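PDB 5ZQA: Lmo2812 protein from Listeria monocytogenes EGD-e, which probably acts as a serine-type D-Ala-D-Ala carboxypeptidase, a penicillin-binding protein taking part in the formation and remodelling of cell-wall peptidoglycan. Local coordinates for residues P59-S64 with G228-A233; A97-A102 with A123-E128; S110-Y115 with T202-A207; L119-N124 with A207-T212; E191-T196 with G221-K226. All coordinates share one frame; numbering follows the deposited sequence.

Contact 1. Residues P59-S64 with G228-A233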
# COMPACT_ATOMS: atom_id res chain seq x y z
N PRO A 59 -12.92 -3.10 -3.19
CA PRO A 59 -12.41 -1.86 -2.59
C PRO A 59 -11.03 -2.08 -1.98
O PRO A 59 -10.79 -3.10 -1.32
CB PRO A 59 -13.44 -1.53 -1.51
CG PRO A 59 -14.63 -2.35 -1.82
CD PRO A 59 -14.14 -3.58 -2.52
N ILE A 60 -10.13 -1.13 -2.18
CA ILE A 60 -8.75 -1.32 -1.72
C ILE A 60 -8.26 -0.31 -0.69
O ILE A 60 -7.19 -0.50 -0.12
CB ILE A 60 -7.75 -1.32 -2.90
CG1 ILE A 60 -7.76 0.04 -3.62
CG2 ILE A 60 -8.04 -2.50 -3.83
CD1 ILE A 60 -6.59 0.21 -4.61
N ALA A 61 -9.03 0.75 -0.47
CA ALA A 61 -8.76 1.71 0.61
C ALA A 61 -7.29 2.19 0.60
O ALA A 61 -6.79 2.60 -0.44
CB ALA A 61 -9.12 1.08 1.95
N SER A 62 -6.61 2.11 1.74
CA SER A 62 -5.24 2.63 1.85
C SER A 62 -4.19 1.89 1.01
O SER A 62 -3.04 2.34 0.93
CB SER A 62 -4.78 2.63 3.31
OG SER A 62 -5.36 3.72 4.01
N LEU A 63 -4.56 0.78 0.38
CA LEU A 63 -3.60 0.16 -0.54
C LEU A 63 -3.31 1.14 -1.67
O LEU A 63 -2.27 1.07 -2.32
CB LEU A 63 -4.10 -1.18 -1.09
CG LEU A 63 -4.40 -2.26 -0.03
CD1 LEU A 63 -4.89 -3.54 -0.71
CD2 LEU A 63 -3.18 -2.54 0.83
N SER A 64 -4.23 2.10 -1.88
CA SER A 64 -4.03 3.19 -2.83
C SER A 64 -2.73 3.95 -2.59
O SER A 64 -2.15 4.51 -3.54
CB SER A 64 -5.18 4.19 -2.76
OG SER A 64 -6.42 3.59 -3.09
N GLY A 228 -4.57 -2.14 4.63
CA GLY A 228 -5.72 -1.28 4.41
C GLY A 228 -6.86 -1.73 5.29
O GLY A 228 -6.94 -2.92 5.63
N PHE A 229 -7.74 -0.81 5.68
CA PHE A 229 -8.97 -1.18 6.36
C PHE A 229 -10.05 -0.11 6.27
O PHE A 229 -9.81 1.04 6.61
CB PHE A 229 -8.75 -1.45 7.85
CG PHE A 229 -10.04 -1.50 8.62
CD1 PHE A 229 -10.93 -2.55 8.42
CD2 PHE A 229 -10.41 -0.47 9.47
CE1 PHE A 229 -12.13 -2.60 9.10
CE2 PHE A 229 -11.61 -0.51 10.15
CZ PHE A 229 -12.47 -1.57 9.96
N THR A 230 -11.22 -0.53 5.80
CA THR A 230 -12.50 0.15 6.05
C THR A 230 -13.56 -0.92 6.29
O THR A 230 -13.32 -2.09 6.02
CB THR A 230 -12.97 1.02 4.88
OG1 THR A 230 -13.17 0.20 3.73
CG2 THR A 230 -11.97 2.12 4.57
N ASP A 231 -14.73 -0.53 6.76
CA ASP A 231 -15.81 -1.49 6.92
C ASP A 231 -16.12 -2.18 5.58
O ASP A 231 -16.31 -3.39 5.53
CB ASP A 231 -17.07 -0.81 7.47
CG ASP A 231 -16.92 -0.43 8.93
OD1 ASP A 231 -16.23 -1.15 9.67
OD2 ASP A 231 -17.50 0.61 9.33
N GLU A 232 -16.13 -1.40 4.51
CA GLU A 232 -16.46 -1.87 3.17
C GLU A 232 -15.36 -2.77 2.58
O GLU A 232 -15.66 -3.80 1.98
CB GLU A 232 -16.71 -0.68 2.24
CG GLU A 232 -17.79 0.31 2.73
CD GLU A 232 -17.29 1.26 3.82
OE1 GLU A 232 -16.19 1.83 3.69
OE2 GLU A 232 -18.02 1.44 4.82
N ALA A 233 -14.11 -2.37 2.75
CA ALA A 233 -12.98 -3.13 2.19
C ALA A 233 -12.57 -4.30 3.06
O ALA A 233 -11.84 -5.19 2.61
CB ALA A 233 -11.77 -2.20 1.98
O HOH W 1 -11.82 -5.39 -0.20
O HOH W 2 -7.46 1.84 4.69
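Ser62 and Gly228 face each other where two signature motifs of penicillin-binding proteins converge, with Ser62 CB 4.2 Å from Gly228 CA. Ser62 opens the SxxK motif and is the predicted acylated serine; Gly228 closes the K(T/S)G motif on the outer strand of the five-stranded sheet. Water 2 sits between the backbones, accepting from Ser62 N at 3.1 Å and from Phe229 N at 2.8 Å. Two N-H groups converging on one oxygen are what an oxyanion hole requires, and in this family the pair would probably hold the scissile carbonyl oxygen. Away from water 2 the contact becomes apolar. Ala61 CB packs on Thr230 CG2 at 4.0 Å, and Ala233 CB approaches Pro59 CB to 3.9 Å. No direct hydrogen bond joins the segments; at this end, too, water does the bridging, as water 1 donates to Pro59 O (2.7 Å) and to Ala233 O (2.8 Å). Further out, Ser62 OG is hydrogen-bonded to Lys65 NZ and Ser122 OG, which ties the predicted nucleophile to two other predicted active-site residues. Thr230 splits its branches: with chi1 at 61°, CG2 goes to Ala61 while OG1 stays over its own turn. There it closes an ST motif, Ala233 N donating to Thr230 OG1 at 2.9 Å with 159° at the hydrogen.

Contact 2. Residues A97-A102 with A123-E128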
# COMPACT_ATOMS: atom_id res chain seq x y z
N ALA A 97 -10.91 8.82 9.95
CA ALA A 97 -9.73 8.51 9.15
C ALA A 97 -8.44 8.68 9.95
O ALA A 97 -8.27 9.67 10.67
CB ALA A 97 -9.71 9.38 7.89
N VAL A 98 -7.54 7.71 9.81
CA VAL A 98 -6.22 7.77 10.42
C VAL A 98 -5.48 8.99 9.90
O VAL A 98 -5.48 9.27 8.70
CB VAL A 98 -5.41 6.49 10.11
CG1 VAL A 98 -3.97 6.63 10.55
CG2 VAL A 98 -6.07 5.28 10.78
N SER A 99 -4.87 9.73 10.81
CA SER A 99 -4.16 10.93 10.40
C SER A 99 -2.94 11.22 11.26
O SER A 99 -2.90 10.93 12.47
CB SER A 99 -5.10 12.13 10.38
OG SER A 99 -5.12 12.80 11.63
N LEU A 100 -1.94 11.79 10.61
CA LEU A 100 -0.71 12.16 11.27
C LEU A 100 -0.96 13.34 12.20
O LEU A 100 -0.40 13.40 13.29
CB LEU A 100 0.36 12.51 10.23
CG LEU A 100 1.73 12.95 10.75
CD1 LEU A 100 2.34 11.89 11.67
CD2 LEU A 100 2.67 13.26 9.60
N TYR A 101 -1.81 14.27 11.77
CA TYR A 101 -2.06 15.46 12.59
C TYR A 101 -2.71 15.08 13.91
O TYR A 101 -2.37 15.65 14.95
CB TYR A 101 -2.93 16.47 11.85
CG TYR A 101 -3.14 17.73 12.64
CD1 TYR A 101 -2.18 18.73 12.64
CD2 TYR A 101 -4.28 17.91 13.41
CE1 TYR A 101 -2.36 19.89 13.37
CE2 TYR A 101 -4.47 19.07 14.13
CZ TYR A 101 -3.50 20.05 14.12
OH TYR A 101 -3.68 21.20 14.85
N ALA A 102 -3.64 14.13 13.89
CA ALA A 102 -4.40 13.80 15.09
C ALA A 102 -3.49 13.36 16.22
O ALA A 102 -3.72 13.72 17.38
CB ALA A 102 -5.44 12.72 14.80
N ALA A 123 -1.15 7.19 7.24
CA ALA A 123 -1.68 8.53 7.48
C ALA A 123 -2.34 9.10 6.22
O ALA A 123 -1.67 9.39 5.22
CB ALA A 123 -0.56 9.46 7.98
N ASN A 124 -3.65 9.27 6.28
CA ASN A 124 -4.41 9.75 5.12
C ASN A 124 -4.10 11.20 4.77
O ASN A 124 -4.03 11.55 3.59
CB ASN A 124 -5.91 9.61 5.37
CG ASN A 124 -6.34 8.18 5.39
OD1 ASN A 124 -6.38 7.54 4.36
ND2 ASN A 124 -6.66 7.67 6.58
N ASP A 125 -3.94 12.04 5.79
CA ASP A 125 -3.64 13.43 5.52
C ASP A 125 -2.26 13.58 4.86
O ASP A 125 -2.10 14.39 3.94
CB ASP A 125 -3.75 14.29 6.79
CG ASP A 125 -2.98 13.74 7.99
OD1 ASP A 125 -2.46 12.61 7.96
OD2 ASP A 125 -2.92 14.47 9.02
N ALA A 126 -1.28 12.76 5.27
CA ALA A 126 0.04 12.80 4.65
C ALA A 126 -0.05 12.47 3.16
O ALA A 126 0.55 13.15 2.31
CB ALA A 126 0.98 11.86 5.36
N ALA A 127 -0.81 11.44 2.84
CA ALA A 127 -1.00 11.05 1.44
C ALA A 127 -1.65 12.16 0.61
O ALA A 127 -1.21 12.45 -0.49
CB ALA A 127 -1.84 9.77 1.36
N GLU A 128 -2.70 12.77 1.15
CA GLU A 128 -3.42 13.81 0.42
C GLU A 128 -2.52 15.02 0.18
O GLU A 128 -2.58 15.66 -0.88
CB GLU A 128 -4.68 14.25 1.17
CG GLU A 128 -5.78 13.18 1.21
CD GLU A 128 -6.31 12.84 -0.17
OE1 GLU A 128 -6.66 11.65 -0.39
OE2 GLU A 128 -6.39 13.74 -1.03
O HOH W 3 -8.14 5.41 7.82
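Asn124 grips Val98 with both its backbone and its side chain. Starting at the root, Asn124 CB lies 3.4 Å from Val98 O, and CG follows alongside the same oxygen. At the tip the amide divides: Asn124 ND2 donates to Val98 O at 2.9 Å, in the carbonyl plane on a lone pair, while OD1 turns the other way and bonds Lys65 NZ, the predicted proton acceptor. Asn124 N also donates to Val98 O, but from above the carbonyl plane, 37° out of it, and the two donors therefore do not compete for one direction. Water 3 accepts from Asn124 ND2 at 3.0 Å and from Val98 N; together with the Val98 and Lys65 bonds this should fix the amide's rotation. Asn124 is the last residue of the sequence Ser122-Ala123-Asn124, the SxN motif of penicillin-binding proteins.

Next door, Asp125 reaches across to the start of helix 100-104. A chi1 of 51° lays its carboxylate against the first turn, where Asp125 OD1 accepts from Leu100 N at 2.8 Å and Asp125 OD2 from Tyr101 N at 3.0 Å, both from the syn side. Ser99, the N-cap, takes the next amide: Ala102 N donates to Ser99 OG. Beside the carboxylate, Leu100 CB rests on Ala123 CB at 3.9 Å. With two N-H groups and the positive end of a helix dipole turned toward it, the carboxylate of Asp125 is probably stabilised as the anion, although no cationic side chain meets it across this contact.

Contact 3. Residues S110-Y115 with T202-A207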
# COMPACT_ATOMS: atom_id res chain seq x y z
N SER A 110 8.30 17.44 6.53
CA SER A 110 9.07 17.21 5.32
C SER A 110 8.40 16.14 4.46
O SER A 110 7.67 15.29 4.96
CB SER A 110 10.50 16.78 5.64
OG SER A 110 10.52 15.48 6.21
N VAL A 111 8.63 16.22 3.16
CA VAL A 111 8.16 15.20 2.23
C VAL A 111 8.62 13.80 2.66
O VAL A 111 7.84 12.84 2.61
CB VAL A 111 8.64 15.51 0.79
CG1 VAL A 111 8.48 14.31 -0.12
CG2 VAL A 111 7.89 16.74 0.25
N ARG A 112 9.86 13.70 3.13
CA ARG A 112 10.36 12.44 3.68
C ARG A 112 9.45 11.91 4.79
O ARG A 112 9.02 10.75 4.77
CB ARG A 112 11.78 12.62 4.22
CG ARG A 112 12.29 11.49 5.10
CD ARG A 112 12.34 10.15 4.39
NE ARG A 112 13.33 10.16 3.31
CZ ARG A 112 13.49 9.19 2.43
NH1 ARG A 112 12.73 8.10 2.48
NH2 ARG A 112 14.42 9.31 1.49
N ASP A 113 9.13 12.78 5.75
CA ASP A 113 8.34 12.34 6.89
C ASP A 113 6.89 12.03 6.49
O ASP A 113 6.28 11.12 7.04
CB ASP A 113 8.35 13.39 8.00
CG ASP A 113 9.66 13.40 8.78
OD1 ASP A 113 10.49 12.48 8.61
OD2 ASP A 113 9.83 14.32 9.61
N LEU A 114 6.36 12.78 5.53
CA LEU A 114 5.00 12.52 5.04
C LEU A 114 4.93 11.17 4.33
O LEU A 114 4.00 10.40 4.54
CB LEU A 114 4.56 13.63 4.09
CG LEU A 114 4.38 15.00 4.76
CD1 LEU A 114 4.21 16.05 3.68
CD2 LEU A 114 3.18 14.99 5.69
N TYR A 115 5.93 10.91 3.50
CA TYR A 115 6.07 9.61 2.84
C TYR A 115 6.18 8.47 3.86
O TYR A 115 5.48 7.46 3.74
CB TYR A 115 7.29 9.68 1.90
CG TYR A 115 7.81 8.37 1.36
CD1 TYR A 115 8.85 7.70 2.00
CD2 TYR A 115 7.33 7.85 0.17
CE1 TYR A 115 9.36 6.52 1.50
CE2 TYR A 115 7.83 6.67 -0.34
CZ TYR A 115 8.85 6.01 0.33
OH TYR A 115 9.37 4.83 -0.16
N THR A 202 11.54 6.55 12.96
CA THR A 202 11.76 7.81 13.65
C THR A 202 11.84 8.90 12.60
O THR A 202 12.74 8.91 11.77
CB THR A 202 13.04 7.79 14.50
OG1 THR A 202 12.94 6.76 15.48
CG2 THR A 202 13.24 9.14 15.18
N THR A 203 10.85 9.79 12.62
CA THR A 203 10.80 10.84 11.62
C THR A 203 11.94 11.82 11.84
O THR A 203 12.55 11.88 12.92
CB THR A 203 9.48 11.60 11.67
OG1 THR A 203 9.33 12.22 12.96
CG2 THR A 203 8.31 10.66 11.41
N ASP A 204 12.24 12.58 10.79
CA ASP A 204 13.25 13.61 10.91
C ASP A 204 12.81 14.70 11.89
O ASP A 204 13.65 15.31 12.54
CB ASP A 204 13.58 14.19 9.54
CG ASP A 204 14.32 13.20 8.65
OD1 ASP A 204 14.76 12.15 9.16
OD2 ASP A 204 14.48 13.47 7.44
N LYS A 205 11.51 14.93 12.01
CA LYS A 205 11.03 15.89 12.99
C LYS A 205 11.29 15.38 14.41
O LYS A 205 11.59 16.17 15.32
CB LYS A 205 9.54 16.19 12.79
CG LYS A 205 9.04 17.41 13.56
CD LYS A 205 7.54 17.61 13.45
CE LYS A 205 7.16 18.20 12.11
NZ LYS A 205 7.80 19.53 11.85
N GLY A 206 11.17 14.07 14.61
CA GLY A 206 11.46 13.48 15.90
C GLY A 206 10.45 12.44 16.36
O GLY A 206 10.80 11.51 17.10
N ALA A 207 9.20 12.59 15.93
CA ALA A 207 8.14 11.67 16.33
C ALA A 207 8.39 10.26 15.80
O ALA A 207 8.85 10.10 14.67
CB ALA A 207 6.79 12.17 15.85
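Asp113 reaches out from the first turn of helix 111-120 and takes hold of the backbone of the 203-207 loop. Both carboxylate oxygens work, each through its syn lone pair: Asp113 OD1 accepts from Asp204 N at 2.8 Å, nearly straight at 163°, and Asp113 OD2 from Lys205 N at 3.0 Å. Two consecutive amides donating to the two oxygens make a two-point grip that fixes the plane of the carboxylate. Thr203 presses in beside it, with CB 3.3 Å from Asp113 OD1, its side chain running at about a right angle to that of the aspartate.

Asp204 turns its own carboxylate elsewhere. Its OD2 stays 4.3 Å from Asp113 OD1, a proximity of like charges that the two amide donors would partly offset. It lies instead over the aliphatic part of Arg112, whose CG comes within 3.8 Å of Asp204 OD2. The guanidinium is tipped 60° from the carboxylate plane without a salt bridge; Arg112 has a cation-pi partner in Trp83. Lys205 sends NZ to Thr108 O and makes a cation-pi contact with Trp109.

What shapes the loop to present its amides is Thr203. Its OG1 accepts from Gly206 N at 3.1 Å and donates to Ala207 O at 2.8 Å, and that same oxygen also takes Thr203 N. The Gly206 N bond makes an ST motif in the connection between the paired strands 200-202 and 208-210, a small beta hairpin whose connection is bound to helix 111-120 through the carboxylate of Asp113.

Contact 4. Residues L119-N124 with A207-T212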
# COMPACT_ATOMS: atom_id res chain seq x y z
N LEU A 119 3.24 5.45 4.51
CA LEU A 119 3.50 4.02 4.33
C LEU A 119 3.47 3.23 5.63
O LEU A 119 3.03 2.07 5.65
CB LEU A 119 4.85 3.81 3.64
CG LEU A 119 4.90 4.16 2.15
CD1 LEU A 119 6.30 3.86 1.63
CD2 LEU A 119 3.85 3.39 1.37
N THR A 120 3.90 3.87 6.73
CA THR A 120 4.09 3.17 8.00
C THR A 120 2.81 3.11 8.83
O THR A 120 2.35 2.02 9.21
CB THR A 120 5.22 3.86 8.82
OG1 THR A 120 6.44 3.81 8.07
CG2 THR A 120 5.44 3.16 10.14
N MET A 121 2.21 4.27 9.10
CA MET A 121 1.00 4.31 9.93
C MET A 121 -0.28 4.54 9.14
O MET A 121 -1.36 4.64 9.72
CB MET A 121 1.13 5.41 11.01
CG MET A 121 1.18 6.84 10.46
SD MET A 121 0.98 8.09 11.74
CE MET A 121 -0.78 7.94 12.08
N SER A 122 -0.14 4.63 7.82
CA SER A 122 -1.28 4.79 6.91
C SER A 122 -1.96 6.14 7.14
O SER A 122 -3.18 6.25 7.20
CB SER A 122 -2.28 3.64 7.09
OG SER A 122 -2.93 3.37 5.87
N ALA A 123 -1.15 7.19 7.24
CA ALA A 123 -1.68 8.53 7.48
C ALA A 123 -2.34 9.10 6.22
O ALA A 123 -1.67 9.39 5.22
CB ALA A 123 -0.56 9.46 7.98
N ASN A 124 -3.65 9.27 6.28
CA ASN A 124 -4.41 9.75 5.12
C ASN A 124 -4.10 11.20 4.77
O ASN A 124 -4.03 11.55 3.59
CB ASN A 124 -5.91 9.61 5.37
CG ASN A 124 -6.34 8.18 5.39
OD1 ASN A 124 -6.38 7.54 4.36
ND2 ASN A 124 -6.66 7.67 6.58
N ALA A 207 9.20 12.59 15.93
CA ALA A 207 8.14 11.67 16.33
C ALA A 207 8.39 10.26 15.80
O ALA A 207 8.85 10.10 14.67
CB ALA A 207 6.79 12.17 15.85
N LYS A 208 8.09 9.26 16.61
CA LYS A 208 8.23 7.87 16.19
C LYS A 208 6.88 7.33 15.74
O LYS A 208 5.88 7.46 16.45
CB LYS A 208 8.83 7.02 17.31
CG LYS A 208 10.24 7.48 17.72
CD LYS A 208 11.02 6.44 18.54
CE LYS A 208 10.36 5.06 18.50
NZ LYS A 208 10.95 4.10 19.48
N LEU A 209 6.88 6.73 14.56
CA LEU A 209 5.66 6.19 13.97
C LEU A 209 5.69 4.66 13.99
O LEU A 209 6.73 4.07 13.74
CB LEU A 209 5.49 6.70 12.54
CG LEU A 209 5.52 8.23 12.43
CD1 LEU A 209 5.10 8.67 11.06
CD2 LEU A 209 4.63 8.89 13.49
N GLU A 210 4.56 4.04 14.30
CA GLU A 210 4.49 2.59 14.41
C GLU A 210 3.88 1.95 13.18
O GLU A 210 2.82 2.37 12.72
CB GLU A 210 3.67 2.19 15.64
CG GLU A 210 4.36 2.45 16.96
CD GLU A 210 5.25 1.31 17.40
OE1 GLU A 210 5.76 0.56 16.53
OE2 GLU A 210 5.43 1.15 18.63
N SER A 211 4.54 0.93 12.66
CA SER A 211 4.03 0.22 11.49
C SER A 211 2.73 -0.53 11.78
O SER A 211 2.57 -1.13 12.84
CB SER A 211 5.05 -0.78 10.97
OG SER A 211 4.55 -1.41 9.81
N THR A 212 1.83 -0.49 10.81
CA THR A 212 0.62 -1.30 10.84
C THR A 212 0.89 -2.75 10.41
O THR A 212 0.00 -3.61 10.53
CB THR A 212 -0.46 -0.72 9.93
OG1 THR A 212 0.04 -0.65 8.59
CG2 THR A 212 -0.88 0.69 10.38
O HOH W 4 0.58 1.42 6.73
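The peptide group joining Glu210 to Ser211 has Thr120 on one face: CG2 of Thr120 stands above the plane, 3.5 Å from Ser211 N. At the oxygen end of the same peptide, Glu210 O meets Met121 CA at 3.9 Å. Thr212 N donates to Thr120 O at 3.0 Å from almost straight ahead of the oxygen, the C=O...N angle being 163°, and Ser211 CA approaches this oxygen from the side, adding a C-H...O contact to Thr120 O at 3.4 Å. Thr120 can offer its methyl because its chi1 of -60° puts CG2 anti to the backbone N and swings OG1 back to Ser116 O within the helix.

These are the last residues of helix 111-120 before it breaks at Ser122, which has positive phi and begins the SxN motif; Ser122 OG is hydrogen-bonded to Lys226 NZ. Strand 208-210 and the turn after it thus join the helix end two residues before the predicted active-site serine.

Farther along, Met121 SD lies 4.1 Å from Leu209 CD2, the two side chains crossing at a slant, and the Met121 side chain also packs on Leu100 and Ile103 of helix 100-104. Near Thr212, water 4 donates to Leu119 O at 2.8 Å and, weakly, to Thr120 O, and is hydrogen-bonded to Thr212 OG1 at 2.8 Å. Thr212 OG1 has a second partner in Thr227 OG1, the middle residue of the K(T/S)G motif.

Contact 5. Residues E191-T196 with G221-K226. With MG (magnesium ion), chain C.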
# COMPACT_ATOMS: atom_id res chain seq x y z
N GLU A 191 14.15 0.64 -2.99
CA GLU A 191 14.35 1.30 -1.70
C GLU A 191 13.04 1.49 -0.93
O GLU A 191 13.07 1.82 0.24
CB GLU A 191 15.05 2.64 -1.90
CG GLU A 191 14.18 3.79 -2.38
CD GLU A 191 13.93 3.82 -3.88
OE1 GLU A 191 14.38 2.91 -4.62
OE2 GLU A 191 13.27 4.77 -4.34
N VAL A 192 11.89 1.25 -1.56
CA VAL A 192 10.63 1.38 -0.83
C VAL A 192 10.63 0.40 0.35
O VAL A 192 10.07 0.70 1.42
CB VAL A 192 9.40 1.14 -1.76
CG1 VAL A 192 9.31 -0.30 -2.24
CG2 VAL A 192 8.11 1.57 -1.05
N LEU A 193 11.30 -0.74 0.18
CA LEU A 193 11.34 -1.76 1.21
C LEU A 193 12.19 -1.33 2.40
O LEU A 193 12.04 -1.86 3.50
CB LEU A 193 11.84 -3.08 0.63
CG LEU A 193 11.01 -3.61 -0.56
CD1 LEU A 193 11.67 -4.86 -1.11
CD2 LEU A 193 9.60 -3.91 -0.12
N GLU A 194 13.08 -0.36 2.20
CA GLU A 194 13.85 0.19 3.31
C GLU A 194 12.92 0.84 4.32
O GLU A 194 13.20 0.82 5.52
CB GLU A 194 14.89 1.20 2.80
CG GLU A 194 16.00 0.53 1.98
CD GLU A 194 16.97 1.51 1.32
OE1 GLU A 194 17.06 2.67 1.77
OE2 GLU A 194 17.65 1.11 0.35
N THR A 195 11.80 1.40 3.85
CA THR A 195 10.83 2.01 4.75
C THR A 195 9.81 0.99 5.25
O THR A 195 9.54 0.92 6.45
CB THR A 195 10.10 3.21 4.07
OG1 THR A 195 11.05 4.22 3.74
CG2 THR A 195 9.06 3.81 5.00
N THR A 196 9.29 0.16 4.34
CA THR A 196 8.20 -0.74 4.71
C THR A 196 8.67 -1.91 5.57
O THR A 196 7.84 -2.60 6.18
CB THR A 196 7.45 -1.29 3.46
OG1 THR A 196 8.35 -2.05 2.64
CG2 THR A 196 6.85 -0.14 2.65
N GLY A 221 12.19 -13.07 6.05
CA GLY A 221 12.29 -12.52 4.71
C GLY A 221 11.22 -11.49 4.37
O GLY A 221 11.30 -10.85 3.33
N LEU A 222 10.22 -11.34 5.23
CA LEU A 222 9.12 -10.41 4.94
C LEU A 222 9.57 -8.97 5.14
O LEU A 222 10.06 -8.62 6.22
CB LEU A 222 7.89 -10.71 5.80
CG LEU A 222 6.68 -9.85 5.43
CD1 LEU A 222 5.66 -10.65 4.68
CD2 LEU A 222 6.06 -9.17 6.64
N ASP A 223 9.40 -8.13 4.12
CA ASP A 223 9.90 -6.75 4.20
C ASP A 223 8.89 -5.71 3.70
O ASP A 223 9.24 -4.55 3.49
CB ASP A 223 11.23 -6.60 3.45
CG ASP A 223 11.23 -7.21 2.05
OD1 ASP A 223 10.15 -7.53 1.51
OD2 ASP A 223 12.34 -7.37 1.49
N GLY A 224 7.63 -6.11 3.56
CA GLY A 224 6.58 -5.19 3.14
C GLY A 224 5.24 -5.90 3.13
O GLY A 224 5.17 -7.08 3.49
N LEU A 225 4.18 -5.24 2.68
CA LEU A 225 4.25 -3.96 2.00
C LEU A 225 3.26 -2.90 2.53
O LEU A 225 3.63 -1.77 2.77
CB LEU A 225 4.02 -4.17 0.50
CG LEU A 225 4.41 -3.08 -0.49
CD1 LEU A 225 5.90 -2.74 -0.37
CD2 LEU A 225 4.10 -3.56 -1.90
N LYS A 226 1.98 -3.25 2.65
CA LYS A 226 0.98 -2.24 3.01
C LYS A 226 -0.34 -2.83 3.47
O LYS A 226 -0.86 -3.75 2.83
CB LYS A 226 0.72 -1.30 1.82
CG LYS A 226 -0.18 -0.10 2.15
CD LYS A 226 0.56 0.98 2.93
CE LYS A 226 -0.39 2.02 3.50
NZ LYS A 226 -1.18 1.48 4.67
MG MG C . 13.28 5.30 -6.16
O HOH W 5 13.13 7.31 -5.84
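Asp223 is the first residue of strand 222-226 to meet helix 192-196, and Leu193 lies against it. Asp223 O accepts from Thr196 OG1 at 2.8 Å, in the carbonyl plane on a lone pair, the one hydrogen bond joining the segments. The carboxylate of Asp223 goes elsewhere, forming a salt bridge with Arg247, but its OD2 still brushes Leu193 CD1 at 3.7 Å. Gly224 follows, and its bare CA brings the strand in under the threonine, 3.6 Å from Thr196 OG1. A cis peptide then leads into Leu225, whose CD1 packs on Leu193 CD2 at 3.9 Å with the side chains nearly perpendicular. Leu225 O lies 3.6 Å from Thr196 CG2; a chi1 of 62° lets the threonine give its hydroxyl to Asp223 O and its methyl to this second carbonyl. Lys226 turns its side chain away from the helix and packs on Leu66.

The short helix runs across the strand, their axes 91° apart and 6.8 Å at closest approach. Far from the strand, Glu191 OE2 binds a magnesium ion at 1.9 Å, with water 5 and His189 ND1 as further ligands. Two classic beta bulges, Asp223-Gly224 opposite Thr240 and Leu225-Lys226 opposite Ile238, kink the edge strand just as it delivers Lys226, the predicted substrate-binding lysine that opens the K(T/S)G motif of penicillin-binding proteins.

How the contacts relate
Contacts 1, 2, 4 and 5 supply the three sequence motifs around the active site, while contact 3, whose centre is about 18 Å from the chain's centre, is peripheral. Contact 5 is the most buried and combines leucine packing with one hydroxyl-to-carbonyl bond. Contact 1 has bridging waters in place of direct hydrogen bonds, whereas contact 4 adds a water to a direct backbone bond; contacts 2 and 3 each include an aspartate that takes two successive backbone amides. Strand 222-230 serves contacts 1 and 5, helix 111-120 serves contacts 3 and 4, and contacts 2 and 4 share Ala123 and Asn124. Contacts 1, 4 and 5 converge at the active site through polar side chains.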